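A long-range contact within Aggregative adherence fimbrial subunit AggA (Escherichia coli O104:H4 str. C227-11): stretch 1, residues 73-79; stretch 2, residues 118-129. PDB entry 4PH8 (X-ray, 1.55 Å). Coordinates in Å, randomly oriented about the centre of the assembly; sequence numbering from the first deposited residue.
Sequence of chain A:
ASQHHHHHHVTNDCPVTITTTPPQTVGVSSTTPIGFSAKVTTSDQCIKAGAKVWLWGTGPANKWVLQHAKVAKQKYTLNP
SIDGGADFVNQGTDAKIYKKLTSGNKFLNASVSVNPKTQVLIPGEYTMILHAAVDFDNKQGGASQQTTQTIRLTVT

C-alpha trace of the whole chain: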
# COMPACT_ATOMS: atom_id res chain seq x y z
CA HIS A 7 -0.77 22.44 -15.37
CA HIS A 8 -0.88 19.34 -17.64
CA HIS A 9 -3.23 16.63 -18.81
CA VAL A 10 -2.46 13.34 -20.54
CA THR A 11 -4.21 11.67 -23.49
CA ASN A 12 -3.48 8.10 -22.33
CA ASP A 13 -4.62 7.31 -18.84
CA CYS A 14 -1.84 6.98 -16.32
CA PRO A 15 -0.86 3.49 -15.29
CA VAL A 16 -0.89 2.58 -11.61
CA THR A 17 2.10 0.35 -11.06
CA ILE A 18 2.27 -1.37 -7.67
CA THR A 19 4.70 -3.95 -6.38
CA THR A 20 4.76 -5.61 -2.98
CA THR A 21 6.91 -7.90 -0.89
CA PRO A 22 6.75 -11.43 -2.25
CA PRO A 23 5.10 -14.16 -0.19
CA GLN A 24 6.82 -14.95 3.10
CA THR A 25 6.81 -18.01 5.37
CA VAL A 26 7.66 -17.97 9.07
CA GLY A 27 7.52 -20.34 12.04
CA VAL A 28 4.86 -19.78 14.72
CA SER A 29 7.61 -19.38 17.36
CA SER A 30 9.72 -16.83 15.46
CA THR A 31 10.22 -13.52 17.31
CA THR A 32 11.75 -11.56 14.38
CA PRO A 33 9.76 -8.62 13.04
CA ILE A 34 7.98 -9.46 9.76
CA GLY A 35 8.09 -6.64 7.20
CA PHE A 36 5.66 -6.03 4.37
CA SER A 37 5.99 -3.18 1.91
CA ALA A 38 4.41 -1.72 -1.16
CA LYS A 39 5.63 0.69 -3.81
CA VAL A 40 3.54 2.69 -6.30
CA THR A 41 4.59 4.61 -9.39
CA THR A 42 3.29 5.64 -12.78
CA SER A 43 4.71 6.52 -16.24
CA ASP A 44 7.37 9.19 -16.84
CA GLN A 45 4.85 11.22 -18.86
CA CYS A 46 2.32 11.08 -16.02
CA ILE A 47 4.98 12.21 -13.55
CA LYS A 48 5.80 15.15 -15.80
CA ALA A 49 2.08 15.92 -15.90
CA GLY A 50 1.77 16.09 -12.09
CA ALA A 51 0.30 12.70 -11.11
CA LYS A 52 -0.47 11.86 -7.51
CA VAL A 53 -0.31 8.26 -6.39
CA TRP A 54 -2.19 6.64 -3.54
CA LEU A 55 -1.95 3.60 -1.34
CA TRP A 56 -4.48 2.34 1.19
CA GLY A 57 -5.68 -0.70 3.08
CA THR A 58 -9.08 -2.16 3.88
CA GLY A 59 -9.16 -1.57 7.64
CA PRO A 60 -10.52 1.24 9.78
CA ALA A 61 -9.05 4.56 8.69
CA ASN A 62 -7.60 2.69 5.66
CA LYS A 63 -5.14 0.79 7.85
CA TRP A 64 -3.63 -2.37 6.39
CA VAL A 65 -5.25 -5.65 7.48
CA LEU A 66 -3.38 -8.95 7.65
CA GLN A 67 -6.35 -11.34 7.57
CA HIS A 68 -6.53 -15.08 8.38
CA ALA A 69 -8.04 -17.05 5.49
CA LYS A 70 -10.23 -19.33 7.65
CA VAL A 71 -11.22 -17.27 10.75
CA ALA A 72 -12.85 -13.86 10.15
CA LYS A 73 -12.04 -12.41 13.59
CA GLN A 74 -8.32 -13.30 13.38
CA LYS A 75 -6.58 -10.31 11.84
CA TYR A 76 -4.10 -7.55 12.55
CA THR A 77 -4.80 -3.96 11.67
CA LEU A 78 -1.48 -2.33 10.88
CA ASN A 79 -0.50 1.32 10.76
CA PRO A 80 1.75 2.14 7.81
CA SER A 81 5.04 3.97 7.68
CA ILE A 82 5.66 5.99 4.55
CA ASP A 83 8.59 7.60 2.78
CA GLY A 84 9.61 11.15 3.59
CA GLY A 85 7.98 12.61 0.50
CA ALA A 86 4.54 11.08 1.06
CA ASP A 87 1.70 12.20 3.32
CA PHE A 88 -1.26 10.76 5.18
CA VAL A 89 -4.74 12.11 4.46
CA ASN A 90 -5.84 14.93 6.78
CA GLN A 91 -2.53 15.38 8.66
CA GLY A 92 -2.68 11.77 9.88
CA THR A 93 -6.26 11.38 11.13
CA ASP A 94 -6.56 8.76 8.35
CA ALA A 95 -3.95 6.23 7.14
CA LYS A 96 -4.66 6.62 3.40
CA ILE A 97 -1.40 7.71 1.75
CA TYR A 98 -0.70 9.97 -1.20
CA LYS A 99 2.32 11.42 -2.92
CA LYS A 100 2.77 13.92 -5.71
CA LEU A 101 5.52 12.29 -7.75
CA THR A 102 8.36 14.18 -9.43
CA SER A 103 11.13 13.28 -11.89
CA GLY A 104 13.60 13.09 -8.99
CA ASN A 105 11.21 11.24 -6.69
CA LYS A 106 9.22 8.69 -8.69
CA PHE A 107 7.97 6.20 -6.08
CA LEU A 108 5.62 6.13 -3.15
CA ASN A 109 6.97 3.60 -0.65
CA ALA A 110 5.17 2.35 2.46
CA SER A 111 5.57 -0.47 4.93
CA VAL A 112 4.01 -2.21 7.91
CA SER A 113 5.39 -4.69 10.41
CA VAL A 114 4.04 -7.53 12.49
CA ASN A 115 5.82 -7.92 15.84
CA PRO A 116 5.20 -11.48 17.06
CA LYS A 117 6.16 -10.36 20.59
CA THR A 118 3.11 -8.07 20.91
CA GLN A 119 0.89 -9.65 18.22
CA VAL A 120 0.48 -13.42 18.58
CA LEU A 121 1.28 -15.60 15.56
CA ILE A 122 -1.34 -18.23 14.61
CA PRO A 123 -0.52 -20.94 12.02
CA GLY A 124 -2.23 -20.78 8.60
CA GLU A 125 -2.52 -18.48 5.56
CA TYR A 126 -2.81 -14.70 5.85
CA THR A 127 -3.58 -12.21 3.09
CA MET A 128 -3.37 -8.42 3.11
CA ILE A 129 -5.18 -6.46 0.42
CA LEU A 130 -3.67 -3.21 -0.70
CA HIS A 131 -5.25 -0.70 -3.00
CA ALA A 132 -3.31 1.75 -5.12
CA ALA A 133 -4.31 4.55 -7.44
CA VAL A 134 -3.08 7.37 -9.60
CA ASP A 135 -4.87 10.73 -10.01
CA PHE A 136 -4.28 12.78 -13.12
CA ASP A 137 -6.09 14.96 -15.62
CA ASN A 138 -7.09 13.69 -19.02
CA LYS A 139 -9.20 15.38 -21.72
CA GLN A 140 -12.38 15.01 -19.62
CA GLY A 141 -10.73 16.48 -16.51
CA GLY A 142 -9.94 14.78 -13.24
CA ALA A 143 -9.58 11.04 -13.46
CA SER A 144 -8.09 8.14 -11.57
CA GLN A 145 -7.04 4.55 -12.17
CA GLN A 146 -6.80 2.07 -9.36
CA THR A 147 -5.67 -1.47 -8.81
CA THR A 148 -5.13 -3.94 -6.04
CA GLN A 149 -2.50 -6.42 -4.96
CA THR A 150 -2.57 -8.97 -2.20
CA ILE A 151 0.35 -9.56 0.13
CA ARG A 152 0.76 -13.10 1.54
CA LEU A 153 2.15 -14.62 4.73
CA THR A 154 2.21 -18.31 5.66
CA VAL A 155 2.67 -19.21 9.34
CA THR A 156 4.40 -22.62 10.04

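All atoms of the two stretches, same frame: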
# COMPACT_ATOMS: atom_id res chain seq x y z
N LYS A 73 -12.44 -13.25 12.47
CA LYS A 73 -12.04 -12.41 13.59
C LYS A 73 -10.52 -12.34 13.81
O LYS A 73 -10.04 -11.44 14.49
CB LYS A 73 -12.73 -12.87 14.88
N GLN A 74 -9.77 -13.28 13.23
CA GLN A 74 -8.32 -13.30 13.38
C GLN A 74 -7.66 -12.42 12.32
O GLN A 74 -7.61 -12.77 11.13
CB GLN A 74 -7.79 -14.72 13.24
CG GLN A 74 -6.28 -14.89 13.26
CD GLN A 74 -5.63 -14.28 14.47
OE1 GLN A 74 -6.06 -14.51 15.60
NE2 GLN A 74 -4.57 -13.49 14.25
N LYS A 75 -7.15 -11.28 12.76
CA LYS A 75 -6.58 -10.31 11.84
C LYS A 75 -5.75 -9.31 12.61
O LYS A 75 -5.94 -9.14 13.81
CB LYS A 75 -7.70 -9.58 11.08
CG LYS A 75 -8.73 -8.89 11.97
CD LYS A 75 -9.69 -8.03 11.16
CE LYS A 75 -11.04 -8.70 10.95
NZ LYS A 75 -12.02 -7.73 10.38
N TYR A 76 -4.82 -8.64 11.92
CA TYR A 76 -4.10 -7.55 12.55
C TYR A 76 -4.21 -6.32 11.69
O TYR A 76 -3.96 -6.37 10.49
CB TYR A 76 -2.65 -7.92 12.88
CG TYR A 76 -2.57 -8.85 14.07
CD1 TYR A 76 -3.13 -8.49 15.31
CD2 TYR A 76 -1.96 -10.09 13.96
CE1 TYR A 76 -3.08 -9.36 16.39
CE2 TYR A 76 -1.91 -10.96 15.03
CZ TYR A 76 -2.46 -10.59 16.25
OH TYR A 76 -2.39 -11.46 17.32
N THR A 77 -4.65 -5.24 12.32
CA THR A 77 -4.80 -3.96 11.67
C THR A 77 -3.50 -3.22 11.91
O THR A 77 -3.09 -3.02 13.05
CB THR A 77 -6.01 -3.22 12.27
OG1 THR A 77 -7.17 -4.04 12.11
CG2 THR A 77 -6.22 -1.89 11.59
N LEU A 78 -2.85 -2.83 10.82
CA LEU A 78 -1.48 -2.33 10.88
C LEU A 78 -1.40 -0.90 10.39
O LEU A 78 -2.01 -0.54 9.37
CB LEU A 78 -0.56 -3.24 10.05
CG LEU A 78 -0.58 -4.73 10.42
CD1 LEU A 78 0.20 -5.56 9.43
CD2 LEU A 78 -0.02 -4.93 11.82
N ASN A 79 -0.68 -0.08 11.13
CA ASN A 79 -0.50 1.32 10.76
C ASN A 79 0.75 1.47 9.90
O ASN A 79 1.84 1.08 10.32
CB ASN A 79 -0.37 2.18 12.01
CG ASN A 79 -0.54 3.66 11.72
OD1 ASN A 79 -1.29 4.07 10.83
ND2 ASN A 79 0.16 4.47 12.48
N THR A 118 4.31 -8.76 20.45
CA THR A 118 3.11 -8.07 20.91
C THR A 118 1.84 -8.49 20.17
O THR A 118 0.73 -8.15 20.59
CB THR A 118 3.27 -6.55 20.79
OG1 THR A 118 3.56 -6.21 19.43
CG2 THR A 118 4.40 -6.05 21.70
N GLN A 119 2.00 -9.23 19.07
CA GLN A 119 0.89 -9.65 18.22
C GLN A 119 1.06 -11.13 17.93
O GLN A 119 1.88 -11.51 17.11
CB GLN A 119 0.88 -8.85 16.92
CG GLN A 119 0.61 -7.35 17.11
CD GLN A 119 1.17 -6.49 15.98
OE1 GLN A 119 2.33 -6.64 15.58
NE2 GLN A 119 0.35 -5.57 15.48
N VAL A 120 0.28 -11.97 18.62
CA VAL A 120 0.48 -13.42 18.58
C VAL A 120 0.29 -14.04 17.18
O VAL A 120 -0.66 -13.72 16.46
CB VAL A 120 -0.39 -14.16 19.62
CG1 VAL A 120 -1.87 -14.08 19.27
CG2 VAL A 120 0.05 -15.61 19.75
N LEU A 121 1.20 -14.95 16.86
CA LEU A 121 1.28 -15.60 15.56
C LEU A 121 0.51 -16.93 15.58
O LEU A 121 0.84 -17.83 16.35
CB LEU A 121 2.76 -15.85 15.25
CG LEU A 121 3.33 -15.46 13.88
CD1 LEU A 121 2.99 -14.02 13.51
CD2 LEU A 121 4.84 -15.67 13.91
N ILE A 122 -0.52 -17.02 14.75
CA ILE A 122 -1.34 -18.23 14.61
C ILE A 122 -1.01 -18.92 13.28
O ILE A 122 -0.94 -18.25 12.24
CB ILE A 122 -2.84 -17.87 14.60
CG1 ILE A 122 -3.17 -16.88 15.73
CG2 ILE A 122 -3.70 -19.13 14.68
CD1 ILE A 122 -2.70 -17.31 17.11
N PRO A 123 -0.81 -20.25 13.29
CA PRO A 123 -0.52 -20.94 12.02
C PRO A 123 -1.64 -20.79 10.99
O PRO A 123 -2.81 -20.59 11.35
CB PRO A 123 -0.35 -22.41 12.44
CG PRO A 123 -0.05 -22.37 13.90
CD PRO A 123 -0.84 -21.20 14.42
N GLY A 124 -1.27 -20.86 9.71
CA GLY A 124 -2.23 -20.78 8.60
C GLY A 124 -1.82 -19.78 7.52
O GLY A 124 -0.67 -19.33 7.49
N GLU A 125 -2.76 -19.46 6.64
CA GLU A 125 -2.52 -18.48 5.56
C GLU A 125 -3.11 -17.12 5.91
O GLU A 125 -4.24 -17.02 6.40
CB GLU A 125 -3.16 -18.96 4.24
CG GLU A 125 -2.70 -20.33 3.76
CD GLU A 125 -1.23 -20.40 3.41
OE1 GLU A 125 -0.59 -19.35 3.20
OE2 GLU A 125 -0.72 -21.53 3.32
N TYR A 126 -2.34 -16.06 5.66
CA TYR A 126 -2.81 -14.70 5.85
C TYR A 126 -2.69 -13.99 4.53
O TYR A 126 -1.73 -14.23 3.78
CB TYR A 126 -1.97 -13.97 6.89
CG TYR A 126 -2.22 -14.41 8.32
CD1 TYR A 126 -1.56 -15.51 8.85
CD2 TYR A 126 -3.10 -13.70 9.14
CE1 TYR A 126 -1.78 -15.91 10.16
CE2 TYR A 126 -3.34 -14.10 10.45
CZ TYR A 126 -2.67 -15.20 10.96
OH TYR A 126 -2.88 -15.60 12.25
N THR A 127 -3.67 -13.13 4.23
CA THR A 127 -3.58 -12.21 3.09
C THR A 127 -3.77 -10.77 3.55
O THR A 127 -4.42 -10.51 4.57
CB THR A 127 -4.63 -12.50 2.00
OG1 THR A 127 -5.96 -12.42 2.55
CG2 THR A 127 -4.40 -13.88 1.39
N MET A 128 -3.19 -9.83 2.81
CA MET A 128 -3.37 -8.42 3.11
C MET A 128 -3.60 -7.69 1.81
O MET A 128 -2.74 -7.69 0.94
CB MET A 128 -2.13 -7.89 3.82
CG MET A 128 -2.17 -6.41 4.14
SD MET A 128 -1.02 -6.00 5.48
CE MET A 128 0.51 -6.50 4.73
N ILE A 129 -4.79 -7.11 1.66
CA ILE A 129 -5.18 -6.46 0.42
C ILE A 129 -4.72 -5.03 0.47
O ILE A 129 -5.03 -4.31 1.42
CB ILE A 129 -6.70 -6.46 0.25
CG1 ILE A 129 -7.24 -7.88 0.23
CG2 ILE A 129 -7.10 -5.73 -1.02
CD1 ILE A 129 -8.72 -7.94 0.52

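An extended strand presents its side chains alternately to two sides, and a strand can therefore pack against a distant part of the chain through every second residue alone. The contact between residues 73-79 and 118-129 of AggA illustrates the principle. The backbones do not pair: the nearest CA atoms lie 7.8 Å apart for Tyr 76 and Gln 119, and 8.6 Å for Gln 74 and Ile 122, so side chains must bridge the gap. Gln 74, Tyr 76 and Leu 78 direct their CA-to-CB bonds toward the second stretch, whereas Lys 75 and Thr 77 direct theirs away. The contact buries 396 Å², summed over both sides.

At the start, Lys 73 is out of reach, and Gln 74 makes the first approach. Its amide meets a surface of mixed character: OE1 of Gln 74 lies 3.7 Å from CG1 of Ile 122, an aliphatic neighbour, while NE2 of Gln 74 comes within 3.4 Å of OH of Tyr 126, at the edge of that ring. The tyrosine hydroxyl is also engaged within its own stretch, where OH of Tyr 126 donates a weak hydrogen bond to the backbone O of Ile 122 at 3.3 Å. This bond ties the strand that begins at Gly 124 back to the loop preceding it.

Tyr 76 is the centre of the contact, with the largest area covered by the other stretch. Its ring offers two kinds of chemistry. Over one face sits the aliphatic part of Gln 119, whose CB is 3.9 Å from the centroid of the Tyr 76 ring and only 14° off the ring normal, a CH-pi arrangement in which a methylene meets the pi electrons almost head-on. At the rim, OH of Tyr 76 donates a hydrogen bond to the backbone O of Val 120 at 3.0 Å. Because the acceptor is a main-chain carbonyl near the ring plane, the phenol anchors the loop itself while its face remains free to receive Gln 119.

Leu 78 closes the series with a more apolar contact. Its CD2 lies 3.7 Å from NE2 of Gln 119, and its CD1 lies 4.2 Å from SD of Met 128, where two buried hydrophobic side chains meet. Leu 78 thus touches both the loop and the later strand of stretch 2. Asn 79, beyond it, is out of reach. Three alternate side chains therefore carry the packing, with one cross-stretch hydrogen bond fixing Tyr 76 to the loop.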